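Local atomic coordinates of inorganic pyrophosphatase (Ehrlichia chaffeensis, PDB entry 3LO0), a protein that probably catalyses the magnesium-dependent hydrolysis of inorganic pyrophosphate to two phosphate ions, working as a homohexamer. Residues A[71-83]-A[90-102]. Residues are numbered along the deposited sequence; the frame is centred on the assembly and turned at random.
Sequences MYYPCNYGFIPHT and PVDVLVASRFPVM. With SO4 (sulfate ion), chain B.
N76 and V95, and G78 and V93, form the hydrogen-bonded pairs of two antiparallel strands, 76-79 and 92-95, whose N-to-C directions lie 152° apart, while Y77 with L94 and F79 with D92 are the non-hydrogen-bonded pairs between them. The pair illustrates how alternating residues on neighbouring strands put Y77 and D92 on one face, together with L94, and V93 on the other. On the face of Y77 and D92, the tyrosine CG lies anti to the backbone N (chi1 -180°), which carries the ring along the neighbouring strand: CD1 passes L94 CD2 at 3.8 Å, and OH comes to 3.1 Å from D92 OD2. The same hydroxyl donates a very short bond, 2.5 Å from Y77 OH to O1 of a sulfate lying at the ring edge, in plane. K126 also bonds to this OH, and Y73 CE2 lies over one face, toward the rim. These strands belong to the central β-barrel of family I pyrophosphatases, in which Y77 is predicted to bind substrate and D92 magnesium; the sulfate plausibly mimics a phosphate. The side-chain amide of N76 ties down the loop that follows strand 92-95. V101 N approaches N76 OD1 at 2.9 Å, almost straight at its hydrogen but from above the carbonyl plane, and Q45 N shares that oxygen. N76 ND2 gives a weak, bent bond to S97 OG, which in turn donates to F99 O. On the V93 face, I80 CG1 presses against V93 CG2 at 3.5 Å. At the far end T83 OG1, held between backbone N and carbonyl carbon (chi1 54°), accepts from V91 N at 2.8 Å and donates to I80 O, spanning the type II turn 80-83.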
loop_
_atom_site.group_PDB
_atom_site.type_symbol
_atom_site.label_atom_id
_atom_site.label_comp_id
_atom_site.label_asym_id
_atom_site.label_seq_id
_atom_site.Cartn_x
_atom_site.Cartn_y
_atom_site.Cartn_z
ATOM N N MET A 71 0.837 3.263 16.822
ATOM C CA MET A 71 2.281 3.210 16.701
ATOM C C MET A 71 2.607 2.088 15.707
ATOM O O MET A 71 1.827 1.158 15.511
ATOM C CB MET A 71 2.953 2.954 18.075
ATOM C CG MET A 71 2.738 4.098 19.150
ATOM S SD MET A 71 3.833 4.242 20.622
ATOM C CE MET A 71 5.181 5.260 19.970
ATOM N N TYR A 72 3.759 2.179 15.074
ATOM C CA TYR A 72 4.245 1.061 14.239
ATOM C C TYR A 72 5.710 0.780 14.577
ATOM O O TYR A 72 6.407 1.644 15.078
ATOM C CB TYR A 72 4.035 1.379 12.755
ATOM C CG TYR A 72 4.803 2.557 12.331
ATOM C CD1 TYR A 72 6.098 2.414 11.871
ATOM C CD2 TYR A 72 4.251 3.840 12.389
ATOM C CE1 TYR A 72 6.850 3.503 11.494
ATOM C CE2 TYR A 72 5.000 4.942 12.027
ATOM C CZ TYR A 72 6.302 4.762 11.574
ATOM O OH TYR A 72 7.091 5.829 11.195
ATOM N N TYR A 73 6.160 -0.441 14.327
ATOM C CA TYR A 73 7.548 -0.795 14.555
ATOM C C TYR A 73 8.475 0.049 13.711
ATOM O O TYR A 73 8.256 0.159 12.501
ATOM C CB TYR A 73 7.756 -2.302 14.294
ATOM C CG TYR A 73 7.368 -3.101 15.501
ATOM C CD1 TYR A 73 6.039 -3.353 15.777
ATOM C CD2 TYR A 73 8.322 -3.554 16.401
ATOM C CE1 TYR A 73 5.649 -4.057 16.891
ATOM C CE2 TYR A 73 7.940 -4.274 17.546
ATOM C CZ TYR A 73 6.593 -4.497 17.789
ATOM O OH TYR A 73 6.161 -5.214 18.901
ATOM N N PRO A 74 9.489 0.685 14.336
ATOM C CA PRO A 74 10.334 1.626 13.612
ATOM C C PRO A 74 11.368 0.952 12.702
ATOM O O PRO A 74 11.990 1.630 11.906
ATOM C CB PRO A 74 11.058 2.393 14.728
ATOM C CG PRO A 74 11.034 1.487 15.876
ATOM C CD PRO A 74 9.877 0.587 15.753
ATOM N N CYS A 75 11.593 -0.346 12.887
ATOM C CA CYS A 75 12.476 -1.122 12.024
ATOM C C CYS A 75 11.862 -2.509 11.866
ATOM O O CYS A 75 10.922 -2.860 12.590
ATOM C CB CYS A 75 13.863 -1.288 12.651
ATOM S SG CYS A 75 14.786 0.140 13.263
ATOM N N ASN A 76 12.355 -3.301 10.909
ATOM C CA ASN A 76 11.954 -4.700 10.861
ATOM C C ASN A 76 12.332 -5.324 12.184
ATOM O O ASN A 76 13.387 -5.018 12.760
ATOM C CB ASN A 76 12.607 -5.432 9.681
ATOM C CG ASN A 76 12.275 -4.793 8.351
ATOM O OD1 ASN A 76 11.123 -4.823 7.902
ATOM N ND2 ASN A 76 13.277 -4.231 7.695
ATOM N N TYR A 77 11.437 -6.123 12.734
ATOM C CA TYR A 77 11.623 -6.648 14.042
ATOM C C TYR A 77 11.492 -8.148 14.038
ATOM O O TYR A 77 10.557 -8.689 13.467
ATOM C CB TYR A 77 10.597 -6.032 14.986
ATOM C CG TYR A 77 10.686 -6.504 16.413
ATOM C CD1 TYR A 77 11.616 -5.961 17.268
ATOM C CD2 TYR A 77 9.828 -7.482 16.913
ATOM C CE1 TYR A 77 11.692 -6.335 18.581
ATOM C CE2 TYR A 77 9.927 -7.902 18.247
ATOM C CZ TYR A 77 10.876 -7.309 19.067
ATOM O OH TYR A 77 11.031 -7.646 20.373
ATOM N N GLY A 78 12.419 -8.843 14.681
ATOM C CA GLY A 78 12.340 -10.307 14.719
ATOM C C GLY A 78 13.320 -10.862 15.719
ATOM O O GLY A 78 13.703 -10.157 16.657
ATOM N N PHE A 79 13.799 -12.067 15.481
ATOM C CA PHE A 79 14.626 -12.773 16.480
ATOM C C PHE A 79 15.738 -13.581 15.856
ATOM O O PHE A 79 15.707 -13.905 14.651
ATOM C CB PHE A 79 13.735 -13.713 17.343
ATOM C CG PHE A 79 13.108 -14.860 16.571
ATOM C CD1 PHE A 79 11.923 -14.690 15.879
ATOM C CD2 PHE A 79 13.713 -16.099 16.535
ATOM C CE1 PHE A 79 11.344 -15.734 15.205
ATOM C CE2 PHE A 79 13.141 -17.160 15.839
ATOM C CZ PHE A 79 11.974 -16.986 15.173
ATOM N N ILE A 80 16.735 -13.926 16.677
ATOM C CA ILE A 80 17.816 -14.793 16.201
ATOM C C ILE A 80 17.467 -16.235 16.577
ATOM O O ILE A 80 17.326 -16.543 17.749
ATOM C CB ILE A 80 19.173 -14.459 16.811
ATOM C CG1 ILE A 80 19.440 -12.955 16.763
ATOM C CG2 ILE A 80 20.315 -15.313 16.164
ATOM C CD1 ILE A 80 20.762 -12.558 17.410
ATOM N N PRO A 81 17.306 -17.100 15.566
ATOM C CA PRO A 81 16.893 -18.469 15.817
ATOM C C PRO A 81 17.920 -19.206 16.654
ATOM O O PRO A 81 19.127 -18.983 16.503
ATOM C CB PRO A 81 16.764 -19.091 14.413
ATOM C CG PRO A 81 17.379 -18.161 13.474
ATOM C CD PRO A 81 17.470 -16.814 14.135
ATOM N N HIS A 82 17.425 -19.999 17.595
ATOM C CA HIS A 82 18.289 -20.800 18.490
ATOM C C HIS A 82 19.148 -19.985 19.434
ATOM O O HIS A 82 20.248 -20.369 19.785
ATOM C CB HIS A 82 19.091 -21.813 17.677
ATOM C CG HIS A 82 18.220 -22.684 16.830
ATOM N ND1 HIS A 82 17.141 -23.381 17.344
ATOM C CD2 HIS A 82 18.229 -22.936 15.500
ATOM C CE1 HIS A 82 16.543 -24.044 16.370
ATOM N NE2 HIS A 82 17.183 -23.791 15.241
ATOM N N THR A 83 18.610 -18.871 19.894
ATOM C CA THR A 83 19.209 -18.156 20.979
ATOM C C THR A 83 18.278 -18.288 22.150
ATOM O O THR A 83 17.107 -18.630 21.990
ATOM C CB THR A 83 19.489 -16.688 20.632
ATOM O OG1 THR A 83 18.298 -16.061 20.161
ATOM C CG2 THR A 83 20.588 -16.618 19.589
ATOM N N PRO A 90 14.183 -16.153 22.653
ATOM C CA PRO A 90 15.275 -15.791 21.720
ATOM C C PRO A 90 15.631 -14.326 21.809
ATOM O O PRO A 90 14.802 -13.533 22.262
ATOM C CB PRO A 90 14.694 -16.134 20.352
ATOM C CG PRO A 90 13.693 -17.268 20.660
ATOM C CD PRO A 90 13.054 -16.797 21.943
ATOM N N VAL A 91 16.849 -13.968 21.362
ATOM C CA VAL A 91 17.285 -12.579 21.315
ATOM C C VAL A 91 16.481 -11.804 20.255
ATOM O O VAL A 91 16.372 -12.246 19.115
ATOM C CB VAL A 91 18.806 -12.495 20.964
ATOM C CG1 VAL A 91 19.266 -11.047 20.842
ATOM C CG2 VAL A 91 19.643 -13.258 21.987
ATOM N N ASP A 92 15.918 -10.662 20.631
ATOM C CA ASP A 92 15.157 -9.842 19.683
ATOM C C ASP A 92 16.064 -8.821 19.015
ATOM O O ASP A 92 16.958 -8.215 19.654
ATOM C CB ASP A 92 14.035 -9.087 20.401
ATOM C CG ASP A 92 13.021 -10.016 21.030
ATOM O OD1 ASP A 92 12.694 -11.054 20.398
ATOM O OD2 ASP A 92 12.566 -9.698 22.156
ATOM N N VAL A 93 15.760 -8.576 17.750
ATOM C CA VAL A 93 16.569 -7.750 16.903
ATOM C C VAL A 93 15.695 -6.790 16.078
ATOM O O VAL A 93 14.730 -7.207 15.412
ATOM C CB VAL A 93 17.423 -8.611 15.945
ATOM C CG1 VAL A 93 18.381 -7.733 15.127
ATOM C CG2 VAL A 93 18.154 -9.671 16.699
ATOM N N LEU A 94 16.089 -5.519 16.093
ATOM C CA LEU A 94 15.628 -4.535 15.125
ATOM C C LEU A 94 16.589 -4.488 13.954
ATOM O O LEU A 94 17.774 -4.241 14.149
ATOM C CB LEU A 94 15.589 -3.145 15.757
ATOM C CG LEU A 94 14.622 -3.061 16.934
ATOM C CD1 LEU A 94 15.161 -2.129 18.009
ATOM C CD2 LEU A 94 13.229 -2.618 16.415
ATOM N N VAL A 95 16.095 -4.684 12.741
ATOM C CA VAL A 95 16.933 -4.561 11.568
ATOM C C VAL A 95 16.502 -3.341 10.778
ATOM O O VAL A 95 15.429 -3.323 10.224
ATOM C CB VAL A 95 16.891 -5.792 10.670
ATOM C CG1 VAL A 95 17.961 -5.683 9.547
ATOM C CG2 VAL A 95 17.096 -7.098 11.512
ATOM N N ALA A 96 17.336 -2.319 10.750
ATOM C CA ALA A 96 17.048 -1.139 9.939
ATOM C C ALA A 96 17.167 -1.523 8.478
ATOM O O ALA A 96 18.018 -2.317 8.103
ATOM C CB ALA A 96 18.028 -0.014 10.299
ATOM N N SER A 97 16.273 -1.016 7.624
ATOM C CA SER A 97 16.377 -1.322 6.232
ATOM C C SER A 97 15.745 -0.215 5.362
ATOM O O SER A 97 15.060 0.656 5.872
ATOM C CB SER A 97 15.770 -2.693 5.948
ATOM O OG SER A 97 14.375 -2.655 6.008
ATOM N N ARG A 98 16.019 -0.239 4.067
ATOM C CA ARG A 98 15.508 0.803 3.159
ATOM C C ARG A 98 14.056 0.509 2.790
ATOM O O ARG A 98 13.306 1.412 2.375
ATOM C CB ARG A 98 16.348 0.854 1.863
ATOM C CG ARG A 98 17.796 1.306 1.972
ATOM C CD ARG A 98 18.439 1.609 0.551
ATOM N NE ARG A 98 18.881 0.424 -0.210
ATOM C CZ ARG A 98 18.388 -0.000 -1.380
ATOM N NH1 ARG A 98 17.396 0.625 -2.007
ATOM N NH2 ARG A 98 18.900 -1.075 -1.956
ATOM N N PHE A 99 13.674 -0.769 2.882
ATOM C CA PHE A 99 12.317 -1.234 2.532
ATOM C C PHE A 99 11.871 -2.288 3.550
ATOM O O PHE A 99 12.715 -3.010 4.093
ATOM C CB PHE A 99 12.312 -1.868 1.145
ATOM C CG PHE A 99 12.641 -0.889 0.055
ATOM C CD1 PHE A 99 11.698 0.049 -0.342
ATOM C CD2 PHE A 99 13.897 -0.862 -0.517
ATOM C CE1 PHE A 99 11.995 0.985 -1.341
ATOM C CE2 PHE A 99 14.202 0.074 -1.526
ATOM C CZ PHE A 99 13.253 0.987 -1.923
ATOM N N PRO A 100 10.563 -2.409 3.783
ATOM C CA PRO A 100 10.107 -3.468 4.714
ATOM C C PRO A 100 10.482 -4.854 4.219
ATOM O O PRO A 100 10.489 -5.096 3.025
ATOM C CB PRO A 100 8.570 -3.319 4.714
ATOM C CG PRO A 100 8.305 -1.930 4.232
ATOM C CD PRO A 100 9.451 -1.559 3.318
ATOM N N VAL A 101 10.815 -5.746 5.150
ATOM C CA VAL A 101 11.078 -7.144 4.846
ATOM C C VAL A 101 9.918 -7.963 5.379
ATOM O O VAL A 101 9.431 -7.721 6.484
ATOM C CB VAL A 101 12.383 -7.592 5.510
ATOM C CG1 VAL A 101 12.616 -9.082 5.328
ATOM C CG2 VAL A 101 13.547 -6.732 5.005
ATOM N N MET A 102 9.451 -8.940 4.604
ATOM C CA MET A 102 8.249 -9.652 5.003
ATOM C C MET A 102 8.475 -10.541 6.220
ATOM O O MET A 102 9.586 -11.062 6.449
ATOM C CB MET A 102 7.662 -10.456 3.834
ATOM C CG MET A 102 8.483 -11.624 3.398
ATOM S SD MET A 102 7.756 -12.536 1.999
ATOM C CE MET A 102 9.170 -13.599 1.732
HETATM S S SO4 B . 8.428 -8.919 22.656
HETATM O O1 SO4 B . 9.133 -8.884 21.368
HETATM O O2 SO4 B . 7.513 -7.774 22.826
HETATM O O3 SO4 B . 7.660 -10.182 22.717
HETATM O O4 SO4 B . 9.394 -8.820 23.764
HETATM O O HOH W 1 14.642 1.193 9.673
#